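Local structure of pyocin-S2 (Pseudomonas aeruginosa, 4QKO) at the interface of chains B and A. The protein breaks down chromosomal DNA in sensitive bacteria through its C-terminal HNH nuclease domain, the part held here by its immunity protein. Residues are numbered along the deposited sequence; one frame, centred on the assembly and turned at random. Chains: chain A, Pyocin-S2; chain B, Pyocin-S2 immunity protein.

The interface of chains B and A. Residues chain B 31, 34-35, 38; chain A 53, 83, 85, 96-97.
The nuclease–immunity protein interface between the HNH domain of pyocin S2, a member of the colicin/pyocin nuclease family, and its immunity protein holds the pyocin complex together, a complex that, unlike the large protein alone, shows no DNase activity in vitro. It illustrates how a short stretch of one helix can combine a buttressed ion pair with a tyrosine wedged among apolar groups. Helix 31-45 of the immunity protein supplies B:Glu31, B:His34, B:Ile35 and B:Val38, which meet helix 49-62 and loop residues of the nuclease.

At the start of that helix, B:Glu31 holds CG anti to its backbone N (chi1 -173°) and runs on extended, carrying its carboxylate to the guanidinium of A:Arg53, which arrives from the opposite direction. The two planes lie nearly coplanar, 25° apart, and the grip is end-on. NH2 of A:Arg53 makes a salt bridge to OE2 of B:Glu31 at 2.7 Å. NH1 of A:Arg53 hydrogen-bonds OE1 of B:Glu31 at 2.8 Å, and each oxygen uses its syn lone pair. The anti side of OE2 is taken by the side-chain amine NZ of A:Lys97, in a salt bridge at 2.6 Å to OE2 of B:Glu31, somewhat out of the carboxylate plane. A:Lys97 is itself positioned by the backbone oxygen O of A:Ala83, 2.9 Å from NZ of A:Lys97. An arginine and a lysine beside one carboxylate would probably favour its charged form.

One turn along, the hydroxyl OH of A:Tyr85 lies 2.7 Å from ND1 of B:His34 in a fairly straight hydrogen bond (163°), at the edge of the imidazole; which group donates is not decided. The phenol is flanked on opposite sides: CE of A:Lys97, from its own chain, rests over one face near the rim, and CG2 of B:Val38 lies on the other side, displaced toward the hydroxyl end, 3.7 Å from CZ of A:Tyr85. B:Ile35 fills the ground between the polar clusters, its CG1 branch crossing the aliphatic part of A:Lys97 and its CG2 meeting CD1 of A:Ile96 at 3.9 Å.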
ATOM      1  N   GLU B  31      -9.591   6.154  -2.487  1.00 29.95           N
ATOM      2  CA  GLU B  31      -8.480   5.584  -1.758  1.00 29.46           C
ATOM      3  C   GLU B  31      -8.722   5.714  -0.256  1.00 30.36           C
ATOM      4  O   GLU B  31      -8.434   4.778   0.530  1.00 24.95           O
ATOM      5  CB  GLU B  31      -7.122   6.212  -2.170  1.00 33.53           C
ATOM      6  CG  GLU B  31      -5.935   5.516  -1.540  1.00 33.38           C
ATOM      7  CD  GLU B  31      -4.577   6.029  -2.007  1.00 37.45           C
ATOM      8  OE1 GLU B  31      -4.513   6.965  -2.832  1.00 38.07           O
ATOM      9  OE2 GLU B  31      -3.546   5.523  -1.525  1.00 32.42           O
ATOM     10  N   HIS B  34     -11.088   3.053   0.915  1.00 24.89           N
ATOM     11  CA  HIS B  34     -10.412   1.765   1.044  1.00 23.45           C
ATOM     12  C   HIS B  34      -9.577   1.701   2.321  1.00 23.09           C
ATOM     13  O   HIS B  34      -9.522   0.655   2.988  1.00 23.72           O
ATOM     14  CB  HIS B  34      -9.494   1.530  -0.173  1.00 21.55           C
ATOM     15  CG  HIS B  34      -9.044   0.135  -0.320  1.00 20.54           C
ATOM     16  ND1 HIS B  34      -7.857  -0.307   0.230  1.00 20.27           N
ATOM     17  CD2 HIS B  34      -9.592  -0.928  -0.952  1.00 22.12           C
ATOM     18  CE1 HIS B  34      -7.701  -1.584  -0.058  1.00 21.65           C
ATOM     19  NE2 HIS B  34      -8.737  -1.991  -0.785  1.00 21.51           N
ATOM     20  N   ILE B  35      -8.885   2.775   2.636  1.00 22.42           N
ATOM     21  CA  ILE B  35      -8.065   2.793   3.831  1.00 23.97           C
ATOM     22  C   ILE B  35      -8.922   2.543   5.050  1.00 27.24           C
ATOM     23  O   ILE B  35      -8.536   1.771   5.962  1.00 24.17           O
ATOM     24  CB  ILE B  35      -7.246   4.099   3.980  1.00 24.47           C
ATOM     25  CG1 ILE B  35      -6.119   4.166   2.947  1.00 24.79           C
ATOM     26  CG2 ILE B  35      -6.634   4.189   5.384  1.00 26.07           C
ATOM     27  CD1 ILE B  35      -5.465   5.521   2.735  1.00 25.64           C
ATOM     28  N   VAL B  38      -9.783  -1.175   5.323  1.00 21.43           N
ATOM     29  CA  VAL B  38      -8.632  -1.883   5.864  1.00 22.46           C
ATOM     30  C   VAL B  38      -8.532  -1.695   7.408  1.00 23.71           C
ATOM     31  O   VAL B  38      -8.347  -2.670   8.126  1.00 21.89           O
ATOM     32  CB  VAL B  38      -7.355  -1.501   5.181  1.00 22.08           C
ATOM     33  CG1 VAL B  38      -6.150  -2.131   5.901  1.00 21.81           C
ATOM     34  CG2 VAL B  38      -7.359  -2.029   3.767  1.00 21.59           C
TER
ATOM     35  N   ARG A  53       1.626  10.799  -8.422  1.00 20.43           N
ATOM     36  CA  ARG A  53       1.612   9.612  -7.536  1.00 20.32           C
ATOM     37  C   ARG A  53       0.789   8.483  -8.140  1.00 20.65           C
ATOM     38  O   ARG A  53       1.187   7.312  -8.140  1.00 18.84           O
ATOM     39  CB  ARG A  53       1.077  10.031  -6.163  1.00 22.83           C
ATOM     40  CG  ARG A  53       1.042   8.949  -5.087  1.00 23.75           C
ATOM     41  CD  ARG A  53       0.350   9.528  -3.850  1.00 26.66           C
ATOM     42  NE  ARG A  53       0.063   8.542  -2.870  1.00 28.99           N
ATOM     43  CZ  ARG A  53      -1.068   7.831  -2.822  1.00 31.97           C
ATOM     44  NH1 ARG A  53      -2.046   8.007  -3.729  1.00 33.45           N
ATOM     45  NH2 ARG A  53      -1.213   6.928  -1.877  1.00 33.09           N
ATOM     46  N   ALA A  83      -0.882   3.857  -3.610  1.00 17.93           N
ATOM     47  CA  ALA A  83       0.340   3.294  -3.068  1.00 17.12           C
ATOM     48  C   ALA A  83       0.008   2.014  -2.324  1.00 18.00           C
ATOM     49  O   ALA A  83      -1.021   1.918  -1.692  1.00 17.71           O
ATOM     50  CB  ALA A  83       0.984   4.266  -2.078  1.00 16.70           C
ATOM     51  N   TYR A  85       0.051  -0.697   0.687  1.00 15.13           N
ATOM     52  CA  TYR A  85       0.145  -0.731   2.153  1.00 15.65           C
ATOM     53  C   TYR A  85       1.499  -1.317   2.616  1.00 14.15           C
ATOM     54  O   TYR A  85       2.056  -2.218   1.962  1.00 13.18           O
ATOM     55  CB  TYR A  85      -1.016  -1.588   2.765  1.00 15.67           C
ATOM     56  CG  TYR A  85      -2.388  -0.947   2.583  1.00 17.11           C
ATOM     57  CD1 TYR A  85      -3.120  -1.142   1.384  1.00 18.71           C
ATOM     58  CD2 TYR A  85      -2.912  -0.142   3.507  1.00 18.51           C
ATOM     59  CE1 TYR A  85      -4.366  -0.572   1.202  1.00 20.69           C
ATOM     60  CE2 TYR A  85      -4.164   0.411   3.370  1.00 19.41           C
ATOM     61  CZ  TYR A  85      -4.882   0.225   2.190  1.00 22.57           C
ATOM     62  OH  TYR A  85      -6.133   0.808   2.005  1.00 24.25           O
ATOM     63  N   ILE A  96      -0.171   4.230   6.807  1.00 20.89           N
ATOM     64  CA  ILE A  96      -0.088   2.836   6.554  1.00 20.97           C
ATOM     65  C   ILE A  96       0.338   2.497   5.102  1.00 18.16           C
ATOM     66  O   ILE A  96       0.371   1.367   4.762  1.00 17.51           O
ATOM     67  CB  ILE A  96      -1.405   2.081   7.013  1.00 23.13           C
ATOM     68  CG1 ILE A  96      -2.624   2.527   6.215  1.00 24.67           C
ATOM     69  CG2 ILE A  96      -1.670   2.392   8.493  1.00 24.49           C
ATOM     70  CD1 ILE A  96      -3.851   1.678   6.477  1.00 25.73           C
ATOM     71  N   LYS A  97       0.735   3.493   4.315  1.00 19.68           N
ATOM     72  CA  LYS A  97       1.122   3.316   2.913  1.00 19.71           C
ATOM     73  C   LYS A  97       2.530   3.853   2.658  1.00 19.22           C
ATOM     74  O   LYS A  97       3.033   4.707   3.412  1.00 20.43           O
ATOM     75  CB  LYS A  97       0.114   4.001   1.998  1.00 21.47           C
ATOM     76  CG  LYS A  97      -1.054   3.088   1.824  1.00 23.01           C
ATOM     77  CD  LYS A  97      -2.185   3.791   1.193  1.00 25.35           C
ATOM     78  CE  LYS A  97      -3.219   2.788   0.725  1.00 25.00           C
ATOM     79  NZ  LYS A  97      -3.481   3.053  -0.703  1.00 24.31           N
TER